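Local coordinates for putative transcriptional coactivator P15 (Enterobacteria phage t5, PDB 4BG7), which probably binds DNA as a phage homolog of the eukaryotic transcription coactivator PC4 and is implicated in recombination-dependent DNA replication, at residues H12-S17 with G42-L47. Numbering follows the deposited sequence.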
loop_
_atom_site.group_PDB
_atom_site.type_symbol
_atom_site.label_atom_id
_atom_site.label_comp_id
_atom_site.label_asym_id
_atom_site.label_seq_id
_atom_site.Cartn_x
_atom_site.Cartn_y
_atom_site.Cartn_z
ATOM N N HIS A 12 5.007 -8.611 -15.112
ATOM C CA HIS A 12 3.900 -8.882 -14.190
ATOM C C HIS A 12 2.638 -8.926 -14.956
ATOM O O HIS A 12 2.420 -8.118 -15.869
ATOM C CB HIS A 12 3.753 -7.744 -13.145
ATOM C CG HIS A 12 4.786 -7.755 -12.063
ATOM N ND1 HIS A 12 4.463 -7.960 -10.763
ATOM C CD2 HIS A 12 6.176 -7.568 -12.103
ATOM C CE1 HIS A 12 5.563 -7.943 -10.028
ATOM N NE2 HIS A 12 6.620 -7.674 -10.833
ATOM N N VAL A 13 1.736 -9.782 -14.513
ATOM C CA VAL A 13 0.370 -9.803 -15.000
ATOM C C VAL A 13 -0.571 -9.539 -13.777
ATOM O O VAL A 13 -0.474 -10.241 -12.789
ATOM C CB VAL A 13 0.034 -11.190 -15.684
ATOM C CG1 VAL A 13 -1.451 -11.350 -15.873
ATOM C CG2 VAL A 13 0.783 -11.347 -17.033
ATOM N N ASP A 14 -1.486 -8.602 -13.915
ATOM C CA ASP A 14 -2.453 -8.284 -12.869
ATOM C C ASP A 14 -3.458 -9.426 -12.687
ATOM O O ASP A 14 -4.027 -9.985 -13.652
ATOM C CB ASP A 14 -3.279 -7.061 -13.221
ATOM C CG ASP A 14 -2.515 -5.782 -13.149
ATOM O OD1 ASP A 14 -1.312 -5.770 -12.819
ATOM O OD2 ASP A 14 -3.166 -4.781 -13.426
ATOM N N ASP A 15 -3.710 -9.736 -11.441
ATOM C CA ASP A 15 -4.819 -10.601 -11.034
ATOM C C ASP A 15 -5.943 -9.829 -10.348
ATOM O O ASP A 15 -7.101 -10.219 -10.483
ATOM C CB ASP A 15 -4.306 -11.655 -10.110
ATOM C CG ASP A 15 -3.457 -12.632 -10.810
ATOM O OD1 ASP A 15 -3.558 -12.782 -12.084
ATOM O OD2 ASP A 15 -2.646 -13.244 -10.093
ATOM N N GLN A 16 -5.616 -8.739 -9.657
ATOM C CA GLN A 16 -6.659 -7.728 -9.209
ATOM C C GLN A 16 -6.121 -6.340 -9.352
ATOM O O GLN A 16 -4.898 -6.141 -9.264
ATOM C CB GLN A 16 -7.035 -7.926 -7.705
ATOM C CG GLN A 16 -7.324 -9.342 -7.323
ATOM C CD GLN A 16 -7.859 -9.443 -5.872
ATOM O OE1 GLN A 16 -8.669 -8.654 -5.463
ATOM N NE2 GLN A 16 -7.327 -10.347 -5.115
ATOM N N SER A 17 -7.019 -5.351 -9.526
ATOM C CA SER A 17 -6.624 -3.958 -9.689
ATOM C C SER A 17 -7.762 -3.086 -9.202
ATOM O O SER A 17 -8.857 -3.211 -9.775
ATOM C CB SER A 17 -6.358 -3.672 -11.158
ATOM O OG SER A 17 -5.927 -2.345 -11.355
ATOM N N GLY A 42 1.034 -4.064 -4.749
ATOM C CA GLY A 42 1.661 -2.758 -4.920
ATOM C C GLY A 42 0.800 -1.748 -5.651
ATOM O O GLY A 42 -0.425 -1.882 -5.707
ATOM N N ILE A 43 1.445 -0.743 -6.230
ATOM C CA ILE A 43 0.706 0.264 -6.974
ATOM C C ILE A 43 1.182 0.260 -8.424
ATOM O O ILE A 43 2.357 0.413 -8.644
ATOM C CB ILE A 43 0.986 1.633 -6.368
ATOM C CG1 ILE A 43 0.313 1.770 -5.010
ATOM C CG2 ILE A 43 0.580 2.754 -7.322
ATOM C CD1 ILE A 43 -1.142 1.407 -4.798
ATOM N N ARG A 44 0.288 -0.003 -9.376
ATOM C CA ARG A 44 0.631 0.109 -10.803
ATOM C C ARG A 44 0.029 1.390 -11.312
ATOM O O ARG A 44 -1.139 1.687 -11.009
ATOM C CB ARG A 44 0.037 -1.057 -11.607
ATOM C CG ARG A 44 0.450 -1.002 -13.066
ATOM C CD ARG A 44 -0.365 -1.907 -13.934
ATOM N NE ARG A 44 -0.008 -3.346 -13.853
ATOM C CZ ARG A 44 0.901 -3.965 -14.591
ATOM N NH1 ARG A 44 1.668 -3.292 -15.421
ATOM N NH2 ARG A 44 1.050 -5.289 -14.447
ATOM N N TYR A 45 0.792 2.160 -12.080
ATOM C CA TYR A 45 0.245 3.425 -12.650
ATOM C C TYR A 45 -0.473 3.232 -13.998
ATOM O O TYR A 45 0.096 2.638 -14.916
ATOM C CB TYR A 45 1.326 4.471 -12.803
ATOM C CG TYR A 45 1.811 4.956 -11.455
ATOM C CD1 TYR A 45 1.032 5.829 -10.697
ATOM C CD2 TYR A 45 2.982 4.466 -10.880
ATOM C CE1 TYR A 45 1.464 6.268 -9.443
ATOM C CE2 TYR A 45 3.399 4.886 -9.612
ATOM C CZ TYR A 45 2.616 5.772 -8.900
ATOM O OH TYR A 45 2.994 6.207 -7.649
ATOM N N TRP A 46 -1.708 3.715 -14.087
ATOM C CA TRP A 46 -2.404 3.894 -15.367
ATOM C C TRP A 46 -2.339 5.329 -15.838
ATOM O O TRP A 46 -2.418 6.244 -15.017
ATOM C CB TRP A 46 -3.781 3.407 -15.242
ATOM C CG TRP A 46 -3.853 1.937 -14.911
ATOM C CD1 TRP A 46 -3.191 1.296 -13.882
ATOM C CD2 TRP A 46 -4.691 0.927 -15.489
ATOM N NE1 TRP A 46 -3.515 0.005 -13.827
ATOM C CE2 TRP A 46 -4.381 -0.306 -14.783
ATOM C CE3 TRP A 46 -5.583 0.885 -16.550
ATOM C CZ2 TRP A 46 -4.996 -1.514 -15.090
ATOM C CZ3 TRP A 46 -6.192 -0.318 -16.861
ATOM C CH2 TRP A 46 -5.929 -1.491 -16.141
ATOM N N LEU A 47 -2.146 5.569 -17.149
ATOM C CA LEU A 47 -2.014 6.913 -17.649
ATOM C C LEU A 47 -3.055 7.199 -18.692
ATOM O O LEU A 47 -3.420 6.338 -19.462
ATOM C CB LEU A 47 -0.624 7.137 -18.320
ATOM C CG LEU A 47 0.442 7.824 -17.472
ATOM C CD1 LEU A 47 0.473 7.184 -16.073
ATOM C CD2 LEU A 47 1.801 7.728 -18.131
HETATM O O HOH W 1 3.462 -4.945 -16.905
HETATM O O HOH W 2 -3.452 -2.453 -12.030
#
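Asp-14 OD1 is gripped by two nitrogens of Arg-44, NE and NH2, each 2.9 Å from it, in a salt bridge in which the two side chains meet tip to tip. The guanidinium comes side-on and offers both N-H groups to this one oxygen, which lies close to its plane. The carboxylate is turned 58° from that plane, and both donors approach from the same face of it: NE on the syn side, NH2 from well above. A bend at chi3 (-77°) sets NE of Arg-44 against the aspartate. NH2 also gives a weak bond to His-12 O, and Arg-44 NH1 donates to a water oxygen 2.9 Å away and to Thr-57 O; His-12 O, Asp-14 OD1 and the water all lie around the guanidinium edge, in its plane. The same water bonds weakly to His-12 O. The residues belong to strands 13-23 and 38-48 of the antiparallel sheet of this PC4-like fold; strand 26-35 runs between the two, and the side chains therefore meet across it, with Asp-14 and Arg-44 both touching Thr-31. At Asp-15 and Gln-16, a classic beta bulge opposite Val-32 separates Asp-14 from Ser-17. A second water joins the two sides of this bulge to Trp-46: it donates to Asp-14 OD2 at 2.7 Å, lies 2.6 Å from Ser-17 OG, and accepts from Trp-46 NE1 at 3.0 Å, in the plane of the indole. The Ser-17 hydroxyl, anti to its backbone N (chi1 -178°), also reaches to 3.9 Å from Trp-46 CZ2. Arg-29 makes a cation-pi contact with the same indole.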